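Local coordinates for protein maquette-3 (Escherichia coli, PDB 6Z0C) that is an artificial four-helix bundle without a known natural function, probably made to test how buried charged networks can be built into a stable artificial protein, at residues Glu5-Phe10 with Glu95-Gly100; Leu21-Gln26 with Leu173-Lys178. One frame throughout, in Å; residues are numbered along the deposited sequence.

Contact 1 (Glu5-Phe10 with Glu95-Gly100)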
ATOM      1  N   GLU A   5     -20.768  -9.824 -21.529  1.00 39.26           N
ATOM      2  CA  GLU A   5     -19.525  -9.027 -21.708  1.00 39.86           C
ATOM      3  C   GLU A   5     -19.369  -8.054 -20.533  1.00 36.80           C
ATOM      4  O   GLU A   5     -18.231  -7.901 -20.045  1.00 36.78           O
ATOM      5  CB  GLU A   5     -19.537  -8.278 -23.044  1.00 44.44           C
ATOM      6  CG  GLU A   5     -19.318  -9.172 -24.254  1.00 47.45           C
ATOM      7  CD  GLU A   5     -20.541  -9.913 -24.776  1.00 51.81           C
ATOM      8  OE1 GLU A   5     -21.655  -9.677 -24.255  1.00 51.84           O
ATOM      9  OE2 GLU A   5     -20.378 -10.729 -25.707  1.00 54.95           O
ATOM     10  N   LEU A   6     -20.458  -7.421 -20.085  1.00 34.18           N
ATOM     11  CA  LEU A   6     -20.406  -6.412 -18.992  1.00 34.83           C
ATOM     12  C   LEU A   6     -20.176  -7.116 -17.650  1.00 34.29           C
ATOM     13  O   LEU A   6     -19.326  -6.642 -16.875  1.00 33.35           O
ATOM     14  CB  LEU A   6     -21.691  -5.580 -18.983  1.00 34.85           C
ATOM     15  CG  LEU A   6     -21.729  -4.453 -17.952  1.00 38.32           C
ATOM     16  CD1 LEU A   6     -20.540  -3.511 -18.111  1.00 39.44           C
ATOM     17  CD2 LEU A   6     -23.038  -3.686 -18.045  1.00 40.10           C
ATOM     18  N   ARG A   7     -20.893  -8.210 -17.378  1.00 34.62           N
ATOM     19  CA  ARG A   7     -20.673  -9.024 -16.155  1.00 33.04           C
ATOM     20  C   ARG A   7     -19.198  -9.451 -16.108  1.00 32.12           C
ATOM     21  O   ARG A   7     -18.567  -9.273 -15.050  1.00 32.21           O
ATOM     22  CB  ARG A   7     -21.608 -10.238 -16.124  1.00 34.51           C
ATOM     23  CG  ARG A   7     -21.427 -11.108 -14.889  1.00 34.88           C
ATOM     24  CD  ARG A   7     -22.156 -12.435 -14.968  1.00 35.75           C
ATOM     25  NE  ARG A   7     -21.926 -13.209 -13.753  1.00 35.84           N
ATOM     26  CZ  ARG A   7     -20.809 -13.876 -13.468  1.00 35.05           C
ATOM     27  NH1 ARG A   7     -20.708 -14.528 -12.323  1.00 36.81           N
ATOM     28  NH2 ARG A   7     -19.797 -13.894 -14.317  1.00 35.55           N
ATOM     29  N   GLN A   8     -18.676  -9.992 -17.215  1.00 32.80           N
ATOM     30  CA  GLN A   8     -17.280 -10.497 -17.332  1.00 35.40           C
ATOM     31  C   GLN A   8     -16.285  -9.349 -17.123  1.00 36.19           C
ATOM     32  O   GLN A   8     -15.255  -9.572 -16.457  1.00 36.72           O
ATOM     33  CB  GLN A   8     -17.070 -11.168 -18.693  1.00 38.46           C
ATOM     34  CG  GLN A   8     -15.653 -11.685 -18.927  1.00 42.70           C
ATOM     35  CD  GLN A   8     -15.200 -12.683 -17.889  1.00 45.23           C
ATOM     36  OE1 GLN A   8     -15.979 -13.152 -17.063  1.00 44.62           O
ATOM     37  NE2 GLN A   8     -13.920 -13.020 -17.924  1.00 51.04           N
ATOM     38  N   GLU A   9     -16.574  -8.173 -17.684  1.00 35.65           N
ATOM     39  CA  GLU A   9     -15.746  -6.950 -17.520  1.00 37.29           C
ATOM     40  C   GLU A   9     -15.624  -6.641 -16.023  1.00 35.40           C
ATOM     41  O   GLU A   9     -14.492  -6.445 -15.554  1.00 35.52           O
ATOM     42  CB  GLU A   9     -16.369  -5.791 -18.297  1.00 39.63           C
ATOM     43  CG  GLU A   9     -15.594  -4.491 -18.209  1.00 42.20           C
ATOM     44  CD  GLU A   9     -16.169  -3.409 -19.105  1.00 46.29           C
ATOM     45  OE1 GLU A   9     -16.549  -2.345 -18.584  1.00 47.70           O
ATOM     46  OE2 GLU A   9     -16.255  -3.647 -20.322  1.00 51.54           O
ATOM     47  N   PHE A  10     -16.751  -6.635 -15.304  1.00 32.18           N
ATOM     48  CA  PHE A  10     -16.817  -6.362 -13.846  1.00 31.39           C
ATOM     49  C   PHE A  10     -16.022  -7.423 -13.071  1.00 31.78           C
ATOM     50  O   PHE A  10     -15.168  -7.061 -12.228  1.00 30.72           O
ATOM     51  CB  PHE A  10     -18.269  -6.323 -13.372  1.00 30.26           C
ATOM     52  CG  PHE A  10     -18.406  -6.024 -11.906  1.00 30.50           C
ATOM     53  CD1 PHE A  10     -18.268  -4.728 -11.434  1.00 29.94           C
ATOM     54  CD2 PHE A  10     -18.638  -7.042 -10.995  1.00 29.70           C
ATOM     55  CE1 PHE A  10     -18.375  -4.454 -10.080  1.00 31.08           C
ATOM     56  CE2 PHE A  10     -18.750  -6.764  -9.644  1.00 30.90           C
ATOM     57  CZ  PHE A  10     -18.625  -5.472  -9.188  1.00 29.61           C
ATOM     58  N   GLU A  95     -25.848  -7.980  -7.611  1.00 31.26           N
ATOM     59  CA  GLU A  95     -27.247  -7.518  -7.405  1.00 33.34           C
ATOM     60  C   GLU A  95     -27.718  -6.792  -8.667  1.00 31.67           C
ATOM     61  O   GLU A  95     -28.856  -7.042  -9.102  1.00 29.94           O
ATOM     62  CB  GLU A  95     -27.370  -6.595  -6.190  1.00 36.42           C
ATOM     63  CG  GLU A  95     -27.329  -7.321  -4.864  1.00 39.53           C
ATOM     64  CD  GLU A  95     -28.460  -8.313  -4.660  1.00 41.28           C
ATOM     65  OE1 GLU A  95     -29.584  -7.872  -4.356  1.00 43.83           O
ATOM     66  OE2 GLU A  95     -28.221  -9.522  -4.839  1.00 42.74           O
ATOM     67  N   LEU A  96     -26.859  -5.943  -9.238  1.00 32.01           N
ATOM     68  CA  LEU A  96     -27.205  -5.084 -10.400  1.00 33.44           C
ATOM     69  C   LEU A  96     -27.546  -5.950 -11.622  1.00 31.99           C
ATOM     70  O   LEU A  96     -28.570  -5.652 -12.254  1.00 32.27           O
ATOM     71  CB  LEU A  96     -26.061  -4.103 -10.685  1.00 35.02           C
ATOM     72  CG  LEU A  96     -26.048  -2.848  -9.810  1.00 35.08           C
ATOM     73  CD1 LEU A  96     -24.703  -2.141  -9.891  1.00 35.19           C
ATOM     74  CD2 LEU A  96     -27.176  -1.901 -10.201  1.00 35.07           C
ATOM     75  N   TRP A  97     -26.762  -6.983 -11.959  1.00 30.01           N
ATOM     76  CA  TRP A  97     -27.068  -7.791 -13.174  1.00 30.58           C
ATOM     77  C   TRP A  97     -28.166  -8.823 -12.889  1.00 29.38           C
ATOM     78  O   TRP A  97     -28.902  -9.148 -13.832  1.00 32.98           O
ATOM     79  CB  TRP A  97     -25.829  -8.411 -13.833  1.00 30.80           C
ATOM     80  CG  TRP A  97     -25.110  -9.477 -13.070  1.00 30.92           C
ATOM     81  CD1 TRP A  97     -25.533 -10.749 -12.815  1.00 32.53           C
ATOM     82  CD2 TRP A  97     -23.780  -9.383 -12.534  1.00 31.56           C
ATOM     83  NE1 TRP A  97     -24.571 -11.439 -12.129  1.00 32.64           N
ATOM     84  CE2 TRP A  97     -23.484 -10.630 -11.943  1.00 32.25           C
ATOM     85  CE3 TRP A  97     -22.817  -8.368 -12.487  1.00 33.01           C
ATOM     86  CZ2 TRP A  97     -22.271 -10.880 -11.304  1.00 35.29           C
ATOM     87  CZ3 TRP A  97     -21.620  -8.616 -11.853  1.00 34.41           C
ATOM     88  CH2 TRP A  97     -21.353  -9.856 -11.272  1.00 35.78           C
ATOM     89  N   GLN A  98     -28.305  -9.301 -11.651  1.00 28.86           N
ATOM     90  CA  GLN A  98     -29.362 -10.291 -11.301  1.00 30.31           C
ATOM     91  C   GLN A  98     -30.734  -9.612 -11.352  1.00 31.25           C
ATOM     92  O   GLN A  98     -31.679 -10.224 -11.884  1.00 32.94           O
ATOM     93  CB  GLN A  98     -29.099 -10.926  -9.934  1.00 30.30           C
ATOM     94  CG  GLN A  98     -27.988 -11.969  -9.959  1.00 30.94           C
ATOM     95  CD  GLN A  98     -27.973 -12.823  -8.715  1.00 31.78           C
ATOM     96  OE1 GLN A  98     -28.774 -12.627  -7.806  1.00 31.11           O
ATOM     97  NE2 GLN A  98     -27.059 -13.785  -8.666  1.00 30.90           N
ATOM     98  N   LEU A  99     -30.836  -8.385 -10.837  1.00 31.94           N
ATOM     99  CA  LEU A  99     -32.128  -7.658 -10.727  1.00 32.32           C
ATOM    100  C   LEU A  99     -32.423  -6.914 -12.031  1.00 31.94           C
ATOM    101  O   LEU A  99     -33.620  -6.753 -12.352  1.00 32.67           O
ATOM    102  CB  LEU A  99     -32.071  -6.711  -9.526  1.00 32.81           C
ATOM    103  CG  LEU A  99     -32.195  -7.402  -8.168  1.00 33.65           C
ATOM    104  CD1 LEU A  99     -31.910  -6.432  -7.034  1.00 35.94           C
ATOM    105  CD2 LEU A  99     -33.575  -8.023  -8.007  1.00 34.90           C
ATOM    106  N   GLY A 100     -31.381  -6.503 -12.760  1.00 33.81           N
ATOM    107  CA  GLY A 100     -31.508  -5.725 -14.005  1.00 35.28           C
ATOM    108  C   GLY A 100     -32.503  -4.597 -13.823  1.00 35.73           C
ATOM    109  O   GLY A 100     -32.330  -3.825 -12.865  1.00 35.14           O
TER

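Contact 2 (Leu21-Gln26 with Leu173-Lys178)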
ATOM      1  N   LEU A  21      -4.316  -6.728  -4.360  1.00 31.39           N
ATOM      2  CA  LEU A  21      -4.287  -6.580  -2.880  1.00 33.63           C
ATOM      3  C   LEU A  21      -3.443  -7.708  -2.271  1.00 34.03           C
ATOM      4  O   LEU A  21      -2.732  -7.438  -1.282  1.00 33.05           O
ATOM      5  CB  LEU A  21      -5.715  -6.562  -2.329  1.00 34.62           C
ATOM      6  CG  LEU A  21      -6.482  -5.259  -2.553  1.00 33.83           C
ATOM      7  CD1 LEU A  21      -7.950  -5.428  -2.189  1.00 34.43           C
ATOM      8  CD2 LEU A  21      -5.868  -4.109  -1.767  1.00 32.98           C
ATOM      9  N   GLN A  22      -3.476  -8.907  -2.858  1.00 34.35           N
ATOM     10  CA  GLN A  22      -2.623 -10.048  -2.426  1.00 36.36           C
ATOM     11  C   GLN A  22      -1.153  -9.683  -2.677  1.00 33.53           C
ATOM     12  O   GLN A  22      -0.329  -9.901  -1.768  1.00 33.07           O
ATOM     13  CB  GLN A  22      -3.028 -11.336  -3.144  1.00 38.86           C
ATOM     14  CG  GLN A  22      -4.365 -11.894  -2.677  1.00 45.11           C
ATOM     15  CD  GLN A  22      -4.801 -13.106  -3.465  1.00 52.86           C
ATOM     16  OE1 GLN A  22      -3.993 -13.799  -4.080  1.00 61.28           O
ATOM     17  NE2 GLN A  22      -6.097 -13.376  -3.449  1.00 60.68           N
ATOM     18  N   GLU A  23      -0.846  -9.135  -3.855  1.00 32.94           N
ATOM     19  CA  GLU A  23       0.519  -8.678  -4.234  1.00 35.61           C
ATOM     20  C   GLU A  23       0.984  -7.596  -3.250  1.00 32.66           C
ATOM     21  O   GLU A  23       2.144  -7.648  -2.813  1.00 29.90           O
ATOM     22  CB  GLU A  23       0.531  -8.167  -5.677  1.00 38.62           C
ATOM     23  CG  GLU A  23       1.911  -7.785  -6.174  1.00 41.53           C
ATOM     24  CD  GLU A  23       1.982  -7.424  -7.648  1.00 45.71           C
ATOM     25  OE1 GLU A  23       0.908  -7.280  -8.280  1.00 49.71           O
ATOM     26  OE2 GLU A  23       3.110  -7.282  -8.161  1.00 49.76           O
ATOM     27  N   ILE A  24       0.106  -6.649  -2.913  1.00 30.88           N
ATOM     28  CA  ILE A  24       0.380  -5.574  -1.915  1.00 31.57           C
ATOM     29  C   ILE A  24       0.696  -6.211  -0.551  1.00 30.96           C
ATOM     30  O   ILE A  24       1.701  -5.817   0.064  1.00 30.51           O
ATOM     31  CB  ILE A  24      -0.794  -4.577  -1.852  1.00 30.71           C
ATOM     32  CG1 ILE A  24      -0.773  -3.642  -3.065  1.00 31.55           C
ATOM     33  CG2 ILE A  24      -0.790  -3.817  -0.535  1.00 32.08           C
ATOM     34  CD1 ILE A  24      -2.013  -2.799  -3.227  1.00 32.73           C
ATOM     35  N   GLN A  25      -0.125  -7.150  -0.084  1.00 31.30           N
ATOM     36  CA  GLN A  25       0.077  -7.810   1.238  1.00 35.10           C
ATOM     37  C   GLN A  25       1.421  -8.552   1.250  1.00 32.25           C
ATOM     38  O   GLN A  25       2.125  -8.483   2.280  1.00 33.60           O
ATOM     39  CB  GLN A  25      -1.094  -8.735   1.571  1.00 38.37           C
ATOM     40  CG  GLN A  25      -2.409  -7.984   1.731  1.00 43.50           C
ATOM     41  CD  GLN A  25      -3.240  -8.505   2.875  1.00 49.92           C
ATOM     42  OE1 GLN A  25      -3.740  -9.628   2.839  1.00 60.01           O
ATOM     43  NE2 GLN A  25      -3.398  -7.685   3.902  1.00 55.17           N
ATOM     44  N   GLN A  26       1.776  -9.223   0.151  1.00 33.05           N
ATOM     45  CA  GLN A  26       3.061  -9.963   0.033  1.00 36.15           C
ATOM     46  C   GLN A  26       4.226  -8.969   0.068  1.00 34.77           C
ATOM     47  O   GLN A  26       5.223  -9.265   0.752  1.00 34.84           O
ATOM     48  CB  GLN A  26       3.107 -10.817  -1.237  1.00 39.56           C
ATOM     49  CG  GLN A  26       4.394 -11.624  -1.382  1.00 43.85           C
ATOM     50  CD  GLN A  26       4.634 -12.567  -0.226  1.00 49.56           C
ATOM     51  OE1 GLN A  26       3.701 -13.091   0.382  1.00 58.32           O
ATOM     52  NE2 GLN A  26       5.898 -12.794   0.089  1.00 56.57           N
ATOM     53  N   LEU A 173       4.238   1.914  -3.743  1.00 32.28           N
ATOM     54  CA  LEU A 173       3.515   3.129  -4.220  1.00 34.11           C
ATOM     55  C   LEU A 173       2.859   2.836  -5.575  1.00 33.31           C
ATOM     56  O   LEU A 173       1.683   3.192  -5.738  1.00 34.10           O
ATOM     57  CB  LEU A 173       4.467   4.328  -4.328  1.00 37.45           C
ATOM     58  CG  LEU A 173       4.557   5.233  -3.103  1.00 39.61           C
ATOM     59  CD1 LEU A 173       5.453   6.431  -3.390  1.00 41.14           C
ATOM     60  CD2 LEU A 173       3.181   5.705  -2.652  1.00 41.12           C
ATOM     61  N   GLN A 174       3.587   2.215  -6.509  1.00 32.60           N
ATOM     62  CA  GLN A 174       3.071   1.897  -7.871  1.00 33.23           C
ATOM     63  C   GLN A 174       1.847   0.972  -7.774  1.00 32.02           C
ATOM     64  O   GLN A 174       0.887   1.185  -8.534  1.00 30.81           O
ATOM     65  CB  GLN A 174       4.164   1.274  -8.737  1.00 33.04           C
ATOM     66  CG  GLN A 174       5.251   2.266  -9.127  1.00 33.44           C
ATOM     67  CD  GLN A 174       6.378   1.611  -9.885  1.00 34.02           C
ATOM     68  OE1 GLN A 174       6.178   1.052 -10.961  1.00 37.73           O
ATOM     69  NE2 GLN A 174       7.580   1.694  -9.336  1.00 35.13           N
ATOM     70  N   LEU A 175       1.881  -0.033  -6.895  1.00 31.02           N
ATOM     71  CA  LEU A 175       0.755  -0.989  -6.727  1.00 30.23           C
ATOM     72  C   LEU A 175      -0.470  -0.235  -6.198  1.00 28.80           C
ATOM     73  O   LEU A 175      -1.574  -0.538  -6.660  1.00 29.85           O
ATOM     74  CB  LEU A 175       1.156  -2.135  -5.791  1.00 30.17           C
ATOM     75  CG  LEU A 175       2.310  -3.021  -6.262  1.00 32.68           C
ATOM     76  CD1 LEU A 175       2.535  -4.169  -5.291  1.00 33.75           C
ATOM     77  CD2 LEU A 175       2.086  -3.552  -7.670  1.00 33.13           C
ATOM     78  N   VAL A 176      -0.280   0.722  -5.284  1.00 29.81           N
ATOM     79  CA  VAL A 176      -1.394   1.514  -4.681  1.00 31.65           C
ATOM     80  C   VAL A 176      -1.972   2.429  -5.767  1.00 31.03           C
ATOM     81  O   VAL A 176      -3.196   2.636  -5.782  1.00 32.64           O
ATOM     82  CB  VAL A 176      -0.935   2.306  -3.443  1.00 34.63           C
ATOM     83  CG1 VAL A 176      -2.052   3.174  -2.890  1.00 39.02           C
ATOM     84  CG2 VAL A 176      -0.404   1.384  -2.357  1.00 37.57           C
ATOM     85  N   GLN A 177      -1.114   2.947  -6.646  1.00 30.79           N
ATOM     86  CA  GLN A 177      -1.520   3.796  -7.793  1.00 31.90           C
ATOM     87  C   GLN A 177      -2.318   2.934  -8.785  1.00 30.83           C
ATOM     88  O   GLN A 177      -3.356   3.421  -9.275  1.00 31.81           O
ATOM     89  CB  GLN A 177      -0.278   4.488  -8.365  1.00 32.65           C
ATOM     90  CG  GLN A 177       0.294   5.543  -7.418  1.00 32.56           C
ATOM     91  CD  GLN A 177       1.747   5.884  -7.662  1.00 35.75           C
ATOM     92  OE1 GLN A 177       2.426   5.270  -8.481  1.00 37.74           O
ATOM     93  NE2 GLN A 177       2.247   6.878  -6.942  1.00 35.08           N
ATOM     94  N   LYS A 178      -1.891   1.688  -9.034  1.00 30.93           N
ATOM     95  CA  LYS A 178      -2.637   0.715  -9.883  1.00 32.33           C
ATOM     96  C   LYS A 178      -4.009   0.435  -9.257  1.00 30.79           C
ATOM     97  O   LYS A 178      -4.997   0.349 -10.009  1.00 29.74           O
ATOM     98  CB  LYS A 178      -1.866  -0.597 -10.062  1.00 34.84           C
ATOM     99  CG  LYS A 178      -0.689  -0.524 -11.023  1.00 39.91           C
ATOM    100  CD  LYS A 178      -0.098  -1.876 -11.345  1.00 46.09           C
ATOM    101  CE  LYS A 178       1.113  -1.795 -12.247  1.00 51.09           C
ATOM    102  NZ  LYS A 178       1.823  -3.093 -12.310  1.00 55.75           N
TER
HETATM  103  O   HOH W   1       0.564  -5.729 -10.397  1.00 48.19           O

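Contact 1 (Glu5-Phe10 with Glu95-Gly100)
Arg7 lies across one face of the Trp97 indole, and Phe10 meets the edge of the same ring. The arginine can be followed outward. Its CB points toward the helix of Trp97. Arg7 CG is anti to the backbone N (chi1 -180°) and sits over the centre of the six-membered ring, 3.5 Å from the Trp97 centroid, as a CH-pi contact. Arg7 CD moves on toward the five-membered ring, 3.8 Å from Trp97 CE2. Arg7 NE has passed the rim, just outside the CE2-CZ2 bond, 3.4 Å from Trp97 CZ2. From NE on, the group lies outside the ring outline. Arg7 NH1 is 4.1 Å from Trp97 CZ2. The guanidinium plane is 61° from the ring plane, with Trp97 CH2 over one guanidinium face. The aliphatic stem therefore does much of the touching. Phe10 CD2 comes in near the indole plane, 3.5 Å from Trp97 CZ3. The two aromatic planes meet obliquely, at 71°. Phe10 also touches Phe111 and Thr189, of helices 105-144 and 152-194. With the arginine stem over its face and the buried phenylalanine at its edge, the tryptophan bridges helices 4-48 and 52-99, a neighbouring pair at one end of a four-helix bundle.

Contact 2 (Leu21-Gln26 with Leu173-Lys178)
A knobs-into-holes contact joins helices 4-48 and 152-194, with Leu175 as the knob. Its hole is lined by Leu20, Glu23, Ile24 and Leu27, the i, i+3, i+4, i+7 pattern on the opposing helix. On the buried side, the Ile24 and Leu175 side chains run alongside each other, pointing opposite ways. Ile24 CG1 lies 3.7 Å from Leu175 CB. Ile24 CD1 reaches further, to 4.1 Å from Leu175 O. Ile24 CG1 is anti to the carbonyl carbon (chi1 -76°), which carries this longer branch toward the partner helix. An alanine in place of Ile24 would remove both atoms and would probably open a gap against Leu175 CB and take away one wall of its hole.

The segment axes approach to 10.1 Å and run at 160°, close to antiparallel, as suits neighbouring helices in a four-helix bundle. Val176 turns to another neighbour and touches Phe125 of helix 105-144.

Toward solvent, the Glu23 chain runs roughly perpendicular to Leu175. Its extended form brings Glu23 CG to 3.8 Å from Leu175 CD1, and the carboxylate continues past the other methyl, CD2. The acid and Lys178 do not meet directly. A water donates to Glu23 OE1 over 2.6 Å, while the bond it accepts from Lys178 NZ is long and weak, at 3.5 Å. With Glu23 OE1 and Lys178 NZ 5.9 Å apart, any attraction between the charges probably acts through space and the water.

In the fold
Helix 4-48 supplies the first segment of both contacts, 5-10 near its start and then 21-26. After a short turn, helix 52-99 runs back. Its last turn and the residue after it, 95-100, return to 5-10 and close contact 1. The chain leaves through Gly101 and Gly103, which help bind potassium together with Gln200. It then forms helix 105-144 and enters helix 152-194, where 173-178 closes contact 2 against 21-26. The two closures cross, because 21-26 lies within the first loop and 173-178 outside it. Contact 1 ties helix 4-48 to helix 52-99 at one end of the bundle. Contact 2 ties it to the last helix near the middle. Their centres are 26 Å apart.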